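Local coordinates for protein glycosaminoglycan xylosylkinase (Hydra vulgaris, PDB 5XOM) that probably phosphorylates xylose in the glycosaminoglycan linkage region of proteoglycans, as a kinase of the Fam20 family, at residues K72-M77 against A137-D142. Numbering follows the deposited sequence.
Sequences KVLKAM and AAFHLD
Phe139 swings its ring out to meet Leu74 because its CG lies roughly anti to the backbone N (chi1 156°), while Leu74, with CG beside its own backbone N (chi1 -62°) and CD1 extended onward from CA, directs its isobutyl fork at the ring. The pair is a worked example of how two helices can meet through the ends of side chains alone: their nearest CA atoms, those of Leu74 and Phe139, are 11.5 Å apart. Both prongs of the fork find the same ring carbon. Leu74 CD2 is 4.1 Å from Phe139 CE2, and Leu74 CD1 lies equally close to that atom, the CD2 methyl meeting the ring obliquely. Leu74 CD1 also reaches His140 CE1 at 4.2 Å, so the leucine touches two neighbouring rings. Phe139 CD2 in turn lies 3.7 Å above the plane of the His140 ring, over its centre. No hydrogen bond spans the two segments, which bury 89 Å² between them, both sides summed, and all three touching residues are buried. His140 also packs on Leu343 and Leu347 of helix 339-347, and Phe45 of the second subunit packs on Leu74, so the contact lies next to the subunit interface. Helix 67-79 precedes the five-stranded antiparallel sheet, whereas helix 132-144 follows its third strand, 106-112, and comes before strand 153-159. In that position it probably corresponds to helix αC of protein kinases, and the contact then joins αC to a preceding helix within a kinase-like N-lobe.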
ATOM      1  N   LYS A  72       8.463   1.514   6.156  1.00 33.93           N
ATOM      2  CA  LYS A  72       8.352   2.674   7.031  1.00 29.04           C
ATOM      3  C   LYS A  72       8.364   2.252   8.495  1.00 28.35           C
ATOM      4  O   LYS A  72       9.003   2.900   9.334  1.00 24.33           O
ATOM      5  CB  LYS A  72       7.074   3.444   6.694  1.00 30.07           C
ATOM      6  CG  LYS A  72       6.873   4.744   7.454  1.00 21.15           C
ATOM      7  CD  LYS A  72       5.667   5.473   6.881  1.00 26.66           C
ATOM      8  CE  LYS A  72       5.388   6.750   7.624  1.00 28.81           C
ATOM      9  NZ  LYS A  72       6.320   7.823   7.188  1.00 28.91           N
ATOM     10  N   VAL A  73       7.652   1.170   8.819  1.00 29.68           N
ATOM     11  CA  VAL A  73       7.621   0.678  10.192  1.00 28.57           C
ATOM     12  C   VAL A  73       8.962   0.049  10.567  1.00 20.70           C
ATOM     13  O   VAL A  73       9.506   0.319  11.644  1.00 20.33           O
ATOM     14  CB  VAL A  73       6.448  -0.303  10.370  1.00 27.39           C
ATOM     15  CG1 VAL A  73       6.491  -0.954  11.750  1.00 17.99           C
ATOM     16  CG2 VAL A  73       5.121   0.423  10.163  1.00 26.57           C
ATOM     17  N   LEU A  74       9.526  -0.777   9.678  1.00 20.46           N
ATOM     18  CA  LEU A  74      10.814  -1.418   9.957  1.00 26.44           C
ATOM     19  C   LEU A  74      11.917  -0.385  10.158  1.00 31.35           C
ATOM     20  O   LEU A  74      12.760  -0.527  11.054  1.00 27.31           O
ATOM     21  CB  LEU A  74      11.183  -2.378   8.824  1.00 17.16           C
ATOM     22  CG  LEU A  74      10.235  -3.553   8.572  1.00 23.95           C
ATOM     23  CD1 LEU A  74      10.781  -4.459   7.457  1.00 19.16           C
ATOM     24  CD2 LEU A  74      10.037  -4.358   9.863  1.00 20.46           C
ATOM     25  N   LYS A  75      11.933   0.662   9.332  1.00 26.45           N
ATOM     26  CA  LYS A  75      12.940   1.709   9.488  1.00 23.20           C
ATOM     27  C   LYS A  75      12.832   2.379  10.851  1.00 24.05           C
ATOM     28  O   LYS A  75      13.849   2.673  11.492  1.00 26.49           O
ATOM     29  CB  LYS A  75      12.793   2.745   8.374  1.00 27.96           C
ATOM     30  CG  LYS A  75      13.843   3.853   8.389  1.00 30.18           C
ATOM     31  CD  LYS A  75      13.602   4.810   7.228  1.00 40.96           C
ATOM     32  CE  LYS A  75      14.604   5.947   7.222  1.00 46.86           C
ATOM     33  NZ  LYS A  75      15.979   5.417   7.065  1.00 53.53           N
ATOM     34  N   ALA A  76      11.608   2.622  11.320  1.00 26.76           N
ATOM     35  CA  ALA A  76      11.447   3.243  12.630  1.00 24.24           C
ATOM     36  C   ALA A  76      11.911   2.314  13.743  1.00 28.99           C
ATOM     37  O   ALA A  76      12.553   2.759  14.700  1.00 29.23           O
ATOM     38  CB  ALA A  76       9.990   3.649  12.847  1.00 19.97           C
ATOM     39  N   MET A  77      11.570   1.023  13.650  1.00 23.67           N
ATOM     40  CA  MET A  77      12.073   0.051  14.621  1.00 26.37           C
ATOM     41  C   MET A  77      13.595   0.019  14.625  1.00 25.19           C
ATOM     42  O   MET A  77      14.222  -0.144  15.679  1.00 24.43           O
ATOM     43  CB  MET A  77      11.527  -1.350  14.329  1.00 26.54           C
ATOM     44  CG  MET A  77      10.016  -1.505  14.467  1.00 22.28           C
ATOM     45  SD  MET A  77       9.464  -3.039  13.692  1.00 24.68           S
ATOM     46  CE  MET A  77      10.202  -4.272  14.779  1.00 16.90           C
ATOM     47  N   ALA A 137      13.709 -14.119   9.643  1.00 18.05           N
ATOM     48  CA  ALA A 137      13.408 -14.907   8.454  1.00 21.05           C
ATOM     49  C   ALA A 137      11.943 -15.324   8.424  1.00 21.39           C
ATOM     50  O   ALA A 137      11.302 -15.281   7.371  1.00 20.67           O
ATOM     51  CB  ALA A 137      14.321 -16.127   8.388  1.00 17.81           C
ATOM     52  N   ALA A 138      11.390 -15.714   9.575  1.00 24.99           N
ATOM     53  CA  ALA A 138       9.997 -16.150   9.610  1.00 22.22           C
ATOM     54  C   ALA A 138       9.046 -15.004   9.272  1.00 20.84           C
ATOM     55  O   ALA A 138       8.027 -15.210   8.607  1.00 21.07           O
ATOM     56  CB  ALA A 138       9.666 -16.734  10.984  1.00 18.81           C
ATOM     57  N   PHE A 139       9.364 -13.788   9.716  1.00 24.28           N
ATOM     58  CA  PHE A 139       8.490 -12.665   9.406  1.00 22.86           C
ATOM     59  C   PHE A 139       8.468 -12.376   7.906  1.00 19.45           C
ATOM     60  O   PHE A 139       7.393 -12.215   7.317  1.00 24.75           O
ATOM     61  CB  PHE A 139       8.916 -11.430  10.199  1.00 21.45           C
ATOM     62  CG  PHE A 139       8.497 -10.139   9.572  1.00 23.69           C
ATOM     63  CD1 PHE A 139       7.157  -9.783   9.497  1.00 23.33           C
ATOM     64  CD2 PHE A 139       9.447  -9.270   9.062  1.00 20.20           C
ATOM     65  CE1 PHE A 139       6.776  -8.590   8.912  1.00 26.36           C
ATOM     66  CE2 PHE A 139       9.076  -8.076   8.478  1.00 24.51           C
ATOM     67  CZ  PHE A 139       7.740  -7.734   8.401  1.00 26.86           C
ATOM     68  N   HIS A 140       9.631 -12.354   7.256  1.00 18.05           N
ATOM     69  CA  HIS A 140       9.627 -12.083   5.821  1.00 22.34           C
ATOM     70  C   HIS A 140       9.034 -13.237   5.030  1.00 20.08           C
ATOM     71  O   HIS A 140       8.406 -13.011   3.990  1.00 23.80           O
ATOM     72  CB  HIS A 140      11.033 -11.760   5.333  1.00 18.24           C
ATOM     73  CG  HIS A 140      11.512 -10.428   5.796  1.00 25.22           C
ATOM     74  ND1 HIS A 140      11.033  -9.248   5.269  1.00 17.66           N
ATOM     75  CD2 HIS A 140      12.401 -10.081   6.756  1.00 21.46           C
ATOM     76  CE1 HIS A 140      11.613  -8.230   5.881  1.00 17.57           C
ATOM     77  NE2 HIS A 140      12.447  -8.709   6.786  1.00 19.44           N
ATOM     78  N   LEU A 141       9.207 -14.473   5.494  1.00 19.59           N
ATOM     79  CA  LEU A 141       8.585 -15.571   4.776  1.00 18.92           C
ATOM     80  C   LEU A 141       7.070 -15.530   4.932  1.00 21.59           C
ATOM     81  O   LEU A 141       6.340 -15.926   4.020  1.00 19.76           O
ATOM     82  CB  LEU A 141       9.143 -16.913   5.252  1.00 19.48           C
ATOM     83  CG  LEU A 141       8.402 -18.117   4.686  1.00 24.11           C
ATOM     84  CD1 LEU A 141       8.886 -18.338   3.261  1.00 26.96           C
ATOM     85  CD2 LEU A 141       8.611 -19.375   5.521  1.00 29.08           C
ATOM     86  N   ASP A 142       6.591 -15.018   6.065  1.00 22.08           N
ATOM     87  CA  ASP A 142       5.152 -14.886   6.284  1.00 25.21           C
ATOM     88  C   ASP A 142       4.531 -13.919   5.281  1.00 27.45           C
ATOM     89  O   ASP A 142       3.441 -14.174   4.758  1.00 28.32           O
ATOM     90  CB  ASP A 142       4.906 -14.414   7.717  1.00 24.06           C
ATOM     91  CG  ASP A 142       3.491 -13.919   7.947  1.00 29.01           C
ATOM     92  OD1 ASP A 142       3.233 -12.716   7.731  1.00 28.45           O
ATOM     93  OD2 ASP A 142       2.636 -14.722   8.366  1.00 29.14           O
TER